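Local coordinates for glycosyl hydrolase family 2, TIM barrel domain protein (Parabacteroides merdae ATCC 43184, PDB 6DXU), which probably hydrolyses beta-glucuronides, as a family 2 glycoside hydrolase (beta-glucuronidase) of a human gut bacterium, at residues L174-F184 with P390-Y401. Numbering follows the deposited sequence.
With NA (sodium ion), chain O.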
ATOM      1  N   LEU D 174       6.902 -16.408 -11.555  1.00 18.59           N
ATOM      2  CA  LEU D 174       6.791 -16.146 -12.986  1.00 19.83           C
ATOM      3  C   LEU D 174       7.162 -14.711 -13.343  1.00 19.05           C
ATOM      4  O   LEU D 174       7.510 -14.442 -14.500  1.00 17.94           O
ATOM      5  CB  LEU D 174       5.359 -16.451 -13.453  1.00 17.35           C
ATOM      6  CG  LEU D 174       5.019 -17.947 -13.353  1.00 18.32           C
ATOM      7  CD1 LEU D 174       3.507 -18.167 -13.520  1.00 18.20           C
ATOM      8  CD2 LEU D 174       5.822 -18.757 -14.379  1.00 17.18           C
ATOM      9  N   GLU D 175       7.089 -13.790 -12.380  1.00 15.61           N
ATOM     10  CA  GLU D 175       7.380 -12.378 -12.615  1.00 18.15           C
ATOM     11  C   GLU D 175       8.809 -12.015 -12.258  1.00 19.71           C
ATOM     12  O   GLU D 175       9.107 -10.833 -12.057  1.00 20.62           O
ATOM     13  CB  GLU D 175       6.405 -11.477 -11.845  1.00 18.07           C
ATOM     14  CG  GLU D 175       4.924 -11.614 -12.263  1.00 22.05           C
ATOM     15  CD  GLU D 175       4.680 -11.116 -13.689  1.00 27.72           C
ATOM     16  OE1 GLU D 175       5.523 -10.349 -14.232  1.00 23.63           O
ATOM     17  OE2 GLU D 175       3.662 -11.526 -14.288  1.00 26.07           O
ATOM     18  N   MET D 176       9.694 -13.007 -12.180  1.00 18.94           N
ATOM     19  CA  MET D 176      11.101 -12.807 -11.883  1.00 19.14           C
ATOM     20  C   MET D 176      11.921 -13.612 -12.882  1.00 20.01           C
ATOM     21  O   MET D 176      11.547 -14.743 -13.215  1.00 18.17           O
ATOM     22  CB  MET D 176      11.416 -13.257 -10.439  1.00 20.90           C
ATOM     23  CG  MET D 176      12.878 -13.089 -10.013  1.00 17.30           C
ATOM     24  SD  MET D 176      13.200 -13.892  -8.409  1.00 20.78           S
ATOM     25  CE  MET D 176      13.261 -15.631  -8.898  1.00 21.01           C
ATOM     26  N   ILE D 177      13.004 -13.024 -13.392  1.00 17.76           N
ATOM     27  CA  ILE D 177      13.898 -13.793 -14.260  1.00 17.97           C
ATOM     28  C   ILE D 177      14.984 -14.405 -13.386  1.00 16.68           C
ATOM     29  O   ILE D 177      15.343 -13.810 -12.356  1.00 19.40           O
ATOM     30  CB  ILE D 177      14.503 -12.942 -15.386  1.00 16.03           C
ATOM     31  CG1 ILE D 177      15.361 -11.799 -14.834  1.00 17.27           C
ATOM     32  CG2 ILE D 177      13.387 -12.415 -16.277  1.00 15.78           C
ATOM     33  CD1 ILE D 177      16.220 -11.072 -15.932  1.00 18.56           C
ATOM     34  N   PRO D 178      15.512 -15.601 -13.727  1.00 15.74           N
ATOM     35  CA  PRO D 178      15.140 -16.413 -14.896  1.00 15.63           C
ATOM     36  C   PRO D 178      13.847 -17.211 -14.711  1.00 19.87           C
ATOM     37  O   PRO D 178      13.286 -17.268 -13.613  1.00 18.44           O
ATOM     38  CB  PRO D 178      16.311 -17.395 -15.023  1.00 18.08           C
ATOM     39  CG  PRO D 178      16.737 -17.613 -13.610  1.00 17.49           C
ATOM     40  CD  PRO D 178      16.560 -16.265 -12.925  1.00 16.83           C
ATOM     41  N   SER D 179      13.413 -17.837 -15.800  1.00 19.00           N
ATOM     42  CA  SER D 179      12.216 -18.667 -15.821  1.00 19.23           C
ATOM     43  C   SER D 179      12.521 -20.077 -15.334  1.00 18.04           C
ATOM     44  O   SER D 179      13.575 -20.644 -15.650  1.00 16.98           O
ATOM     45  CB  SER D 179      11.668 -18.735 -17.249  1.00 20.24           C
ATOM     46  OG  SER D 179      10.692 -19.756 -17.370  1.00 20.41           O
ATOM     47  N   ASP D 180      11.574 -20.663 -14.595  1.00 18.92           N
ATOM     48  CA  ASP D 180      11.681 -22.070 -14.222  1.00 20.53           C
ATOM     49  C   ASP D 180      11.568 -23.005 -15.416  1.00 16.29           C
ATOM     50  O   ASP D 180      11.735 -24.214 -15.251  1.00 17.26           O
ATOM     51  CB  ASP D 180      10.607 -22.426 -13.172  1.00 19.31           C
ATOM     52  CG  ASP D 180      10.980 -21.926 -11.774  1.00 19.84           C
ATOM     53  OD1 ASP D 180      11.942 -22.470 -11.188  1.00 20.31           O
ATOM     54  OD2 ASP D 180      10.348 -20.973 -11.284  1.00 20.12           O
ATOM     55  N   LEU D 181      11.267 -22.494 -16.611  1.00 18.89           N
ATOM     56  CA  LEU D 181      11.375 -23.342 -17.795  1.00 19.48           C
ATOM     57  C   LEU D 181      12.825 -23.587 -18.188  1.00 21.72           C
ATOM     58  O   LEU D 181      13.093 -24.453 -19.024  1.00 17.27           O
ATOM     59  CB  LEU D 181      10.629 -22.705 -18.972  1.00 20.32           C
ATOM     60  CG  LEU D 181       9.130 -22.487 -18.736  1.00 19.36           C
ATOM     61  CD1 LEU D 181       8.514 -21.688 -19.879  1.00 20.33           C
ATOM     62  CD2 LEU D 181       8.411 -23.809 -18.583  1.00 21.01           C
ATOM     63  N   ALA D 182      13.754 -22.836 -17.614  1.00 17.61           N
ATOM     64  CA  ALA D 182      15.147 -22.923 -18.014  1.00 17.95           C
ATOM     65  C   ALA D 182      15.745 -24.266 -17.603  1.00 21.47           C
ATOM     66  O   ALA D 182      15.273 -24.938 -16.675  1.00 19.67           O
ATOM     67  CB  ALA D 182      15.954 -21.773 -17.404  1.00 15.69           C
ATOM     68  N   ASP D 183      16.786 -24.659 -18.338  1.00 17.06           N
ATOM     69  CA  ASP D 183      17.521 -25.919 -18.166  1.00 20.44           C
ATOM     70  C   ASP D 183      18.642 -25.788 -17.140  1.00 21.31           C
ATOM     71  O   ASP D 183      19.759 -26.263 -17.362  1.00 22.16           O
ATOM     72  CB  ASP D 183      18.058 -26.369 -19.527  1.00 18.88           C
ATOM     73  CG  ASP D 183      18.664 -27.791 -19.517  1.00 25.93           C
ATOM     74  OD1 ASP D 183      18.199 -28.670 -18.750  1.00 21.32           O
ATOM     75  OD2 ASP D 183      19.627 -28.017 -20.283  1.00 25.26           O
ATOM     76  N   PHE D 184      18.382 -25.124 -16.013  1.00 19.49           N
ATOM     77  CA  PHE D 184      19.344 -25.064 -14.916  1.00 18.64           C
ATOM     78  C   PHE D 184      18.573 -24.731 -13.648  1.00 21.08           C
ATOM     79  O   PHE D 184      17.450 -24.229 -13.704  1.00 18.37           O
ATOM     80  CB  PHE D 184      20.478 -24.046 -15.168  1.00 17.65           C
ATOM     81  CG  PHE D 184      20.023 -22.597 -15.289  1.00 20.15           C
ATOM     82  CD1 PHE D 184      19.638 -22.076 -16.518  1.00 20.83           C
ATOM     83  CD2 PHE D 184      20.019 -21.757 -14.183  1.00 20.02           C
ATOM     84  CE1 PHE D 184      19.239 -20.753 -16.635  1.00 19.17           C
ATOM     85  CE2 PHE D 184      19.605 -20.421 -14.289  1.00 20.79           C
ATOM     86  CZ  PHE D 184      19.214 -19.926 -15.518  1.00 19.80           C
ATOM     87  N   PRO D 390      19.831 -13.064 -17.145  1.00 17.31           N
ATOM     88  CA  PRO D 390      19.043 -14.303 -17.182  1.00 19.40           C
ATOM     89  C   PRO D 390      17.628 -14.134 -17.699  1.00 21.69           C
ATOM     90  O   PRO D 390      16.713 -14.724 -17.133  1.00 20.36           O
ATOM     91  CB  PRO D 390      19.031 -14.752 -15.712  1.00 18.64           C
ATOM     92  CG  PRO D 390      19.166 -13.490 -14.936  1.00 18.96           C
ATOM     93  CD  PRO D 390      20.034 -12.575 -15.769  1.00 18.77           C
ATOM     94  N   TRP D 391      17.419 -13.351 -18.756  1.00 18.33           N
ATOM     95  CA  TRP D 391      16.127 -13.341 -19.441  1.00 19.76           C
ATOM     96  C   TRP D 391      16.129 -14.566 -20.347  1.00 22.31           C
ATOM     97  O   TRP D 391      16.511 -14.508 -21.520  1.00 20.95           O
ATOM     98  CB  TRP D 391      15.913 -12.044 -20.212  1.00 19.07           C
ATOM     99  CG  TRP D 391      14.533 -11.930 -20.845  1.00 20.08           C
ATOM    100  CD1 TRP D 391      13.394 -12.604 -20.477  1.00 18.31           C
ATOM    101  CD2 TRP D 391      14.169 -11.123 -21.970  1.00 20.93           C
ATOM    102  NE1 TRP D 391      12.352 -12.248 -21.283  1.00 19.99           N
ATOM    103  CE2 TRP D 391      12.793 -11.336 -22.208  1.00 21.48           C
ATOM    104  CE3 TRP D 391      14.865 -10.219 -22.782  1.00 20.46           C
ATOM    105  CZ2 TRP D 391      12.103 -10.694 -23.237  1.00 18.55           C
ATOM    106  CZ3 TRP D 391      14.175  -9.578 -23.805  1.00 20.71           C
ATOM    107  CH2 TRP D 391      12.808  -9.812 -24.017  1.00 19.57           C
ATOM    108  N   CYS D 392      15.698 -15.699 -19.785  1.00 18.82           N
ATOM    109  CA  CYS D 392      15.962 -17.025 -20.341  1.00 19.47           C
ATOM    110  C   CYS D 392      14.674 -17.844 -20.380  1.00 22.03           C
ATOM    111  O   CYS D 392      14.339 -18.502 -19.393  1.00 20.48           O
ATOM    112  CB  CYS D 392      17.044 -17.709 -19.507  1.00 25.45           C
ATOM    113  SG  CYS D 392      17.545 -19.360 -20.070  1.00 24.28           S
ATOM    114  N   ARG D 393      13.993 -17.823 -21.532  1.00 18.46           N
ATOM    115  CA  ARG D 393      12.740 -18.537 -21.797  1.00 19.29           C
ATOM    116  C   ARG D 393      11.525 -17.915 -21.123  1.00 21.10           C
ATOM    117  O   ARG D 393      11.651 -17.151 -20.156  1.00 21.21           O
ATOM    118  CB  ARG D 393      12.837 -20.012 -21.382  1.00 20.60           C
ATOM    119  CG  ARG D 393      13.970 -20.765 -22.054  1.00 19.91           C
ATOM    120  CD  ARG D 393      13.987 -22.232 -21.623  1.00 18.88           C
ATOM    121  NE  ARG D 393      15.031 -22.944 -22.357  1.00 19.76           N
ATOM    122  CZ  ARG D 393      15.348 -24.224 -22.179  1.00 24.23           C
ATOM    123  NH1 ARG D 393      14.714 -24.958 -21.275  1.00 20.30           N
ATOM    124  NH2 ARG D 393      16.307 -24.766 -22.914  1.00 22.24           N
ATOM    125  N   GLY D 394      10.332 -18.236 -21.644  1.00 19.71           N
ATOM    126  CA  GLY D 394       9.080 -18.039 -20.950  1.00 16.05           C
ATOM    127  C   GLY D 394       8.186 -16.965 -21.550  1.00 20.86           C
ATOM    128  O   GLY D 394       6.964 -17.024 -21.373  1.00 20.25           O
ATOM    129  N   GLY D 395       8.766 -15.985 -22.242  1.00 21.81           N
ATOM    130  CA  GLY D 395       7.987 -14.858 -22.743  1.00 19.60           C
ATOM    131  C   GLY D 395       8.429 -13.539 -22.131  1.00 21.64           C
ATOM    132  O   GLY D 395       9.623 -13.209 -22.162  1.00 22.03           O
ATOM    133  N   LEU D 396       7.485 -12.788 -21.561  1.00 20.81           N
ATOM    134  CA  LEU D 396       7.769 -11.462 -21.016  1.00 22.73           C
ATOM    135  C   LEU D 396       6.725 -11.114 -19.961  1.00 21.66           C
ATOM    136  O   LEU D 396       5.523 -11.162 -20.237  1.00 23.55           O
ATOM    137  CB  LEU D 396       7.767 -10.406 -22.134  1.00 23.06           C
ATOM    138  CG  LEU D 396       7.995  -8.958 -21.698  1.00 24.49           C
ATOM    139  CD1 LEU D 396       9.395  -8.793 -21.109  1.00 22.15           C
ATOM    140  CD2 LEU D 396       7.752  -7.961 -22.855  1.00 25.25           C
ATOM    141  N   GLY D 397       7.175 -10.751 -18.765  1.00 19.64           N
ATOM    142  CA  GLY D 397       6.281 -10.419 -17.676  1.00 19.10           C
ATOM    143  C   GLY D 397       5.906  -8.951 -17.640  1.00 23.08           C
ATOM    144  O   GLY D 397       6.050  -8.219 -18.624  1.00 23.74           O
ATOM    145  N   GLY D 398       5.415  -8.518 -16.473  1.00 19.81           N
ATOM    146  CA  GLY D 398       4.898  -7.172 -16.253  1.00 21.17           C
ATOM    147  C   GLY D 398       5.961  -6.178 -15.820  1.00 22.26           C
ATOM    148  O   GLY D 398       7.149  -6.338 -16.110  1.00 22.95           O
ATOM    149  N   ASP D 399       5.538  -5.128 -15.105  1.00 24.94           N
ATOM    150  CA  ASP D 399       6.463  -4.022 -14.852  1.00 24.94           C
ATOM    151  C   ASP D 399       7.617  -4.429 -13.947  1.00 22.28           C
ATOM    152  O   ASP D 399       8.748  -3.972 -14.148  1.00 21.72           O
ATOM    153  CB  ASP D 399       5.734  -2.823 -14.262  1.00 29.11           C
ATOM    154  CG  ASP D 399       4.895  -2.079 -15.292  1.00 42.59           C
ATOM    155  OD1 ASP D 399       5.149  -2.228 -16.507  1.00 39.59           O
ATOM    156  OD2 ASP D 399       3.975  -1.340 -14.878  1.00 50.49           O
ATOM    157  N   VAL D 400       7.354  -5.260 -12.936  1.00 19.63           N
ATOM    158  CA  VAL D 400       8.420  -5.660 -12.011  1.00 22.30           C
ATOM    159  C   VAL D 400       9.452  -6.537 -12.718  1.00 20.72           C
ATOM    160  O   VAL D 400      10.668  -6.370 -12.542  1.00 19.72           O
ATOM    161  CB  VAL D 400       7.808  -6.364 -10.785  1.00 23.43           C
ATOM    162  CG1 VAL D 400       8.892  -6.937  -9.880  1.00 23.84           C
ATOM    163  CG2 VAL D 400       6.910  -5.399 -10.016  1.00 30.29           C
ATOM    164  N   TYR D 401       8.978  -7.487 -13.523  1.00 18.89           N
ATOM    165  CA  TYR D 401       9.845  -8.332 -14.345  1.00 19.68           C
ATOM    166  C   TYR D 401      10.766  -7.476 -15.217  1.00 20.91           C
ATOM    167  O   TYR D 401      11.986  -7.669 -15.243  1.00 18.28           O
ATOM    168  CB  TYR D 401       8.926  -9.226 -15.186  1.00 18.45           C
ATOM    169  CG  TYR D 401       9.485 -10.242 -16.169  1.00 19.17           C
ATOM    170  CD1 TYR D 401       9.233 -11.604 -15.997  1.00 19.75           C
ATOM    171  CD2 TYR D 401      10.154  -9.839 -17.320  1.00 20.62           C
ATOM    172  CE1 TYR D 401       9.677 -12.545 -16.919  1.00 20.89           C
ATOM    173  CE2 TYR D 401      10.602 -10.764 -18.244  1.00 19.71           C
ATOM    174  CZ  TYR D 401      10.356 -12.114 -18.049  1.00 21.54           C
ATOM    175  OH  TYR D 401      10.806 -13.030 -18.973  1.00 22.23           O
TER
HETATM  176 NA    NA O 904      11.013 -17.043 -12.618  1.00 21.18          NA
HETATM  177  O   HOH W   1       6.065  -8.037 -13.159  1.00 25.19           O
HETATM  178  O   HOH W   2       9.595 -18.601 -13.850  1.00 17.62           O
HETATM  179  O   HOH W   3      11.325 -18.476 -10.757  1.00 19.78           O
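E175 and G398 share one of two direct hydrogen bonds between L174-F184 and P390-Y401. G398 N meets the syn side of E175 OE1 at 2.9 Å, almost straight at 176°. The bend at chi2 (-67°) curls the carboxylate back to this N-cap residue of helix 399-416. Water 1 donates to E175 OE1 and accepts from Y401 N, a second link to the helix start. R393 makes the other bond. Its chain is extended from CG to NE, and NH1 gives 2.8 Å to L181 O, which lies at the guanidinium edge. D183 N sits over one guanidinium face, and NE forms a salt bridge with E430. Replacing R393 by an alanine would probably cost L181 O this donor, though S59 of the second subunit also bonds it, and leave E430 without this salt bridge.

The rest is largely apolar packing. I177 CG2 lies over one face of the Y401 ring, a CH-pi contact 3.8 Å from the centroid. G397 N covers the opposite face. I177 CD1 rests 3.9 Å from P390 CG, the two side chains crossing at about a right angle. P178, after a cis peptide bond, sets its CB against P390 CB. C392 SG touches A182 CB and approaches the edge of the F184 ring, 4.1 Å from CE1.

M176 O and P178 O bind a sodium ion with D173 O and two waters, and D180 holds both waters. The S179 hydroxyl accepts from L181 N in an ST turn and is also hydrogen-bonded to D436. The contact docks a sugar-binding-domain loop on the loop after strand 384-388 of the TIM barrel, an interdomain junction of this family 2 enzyme.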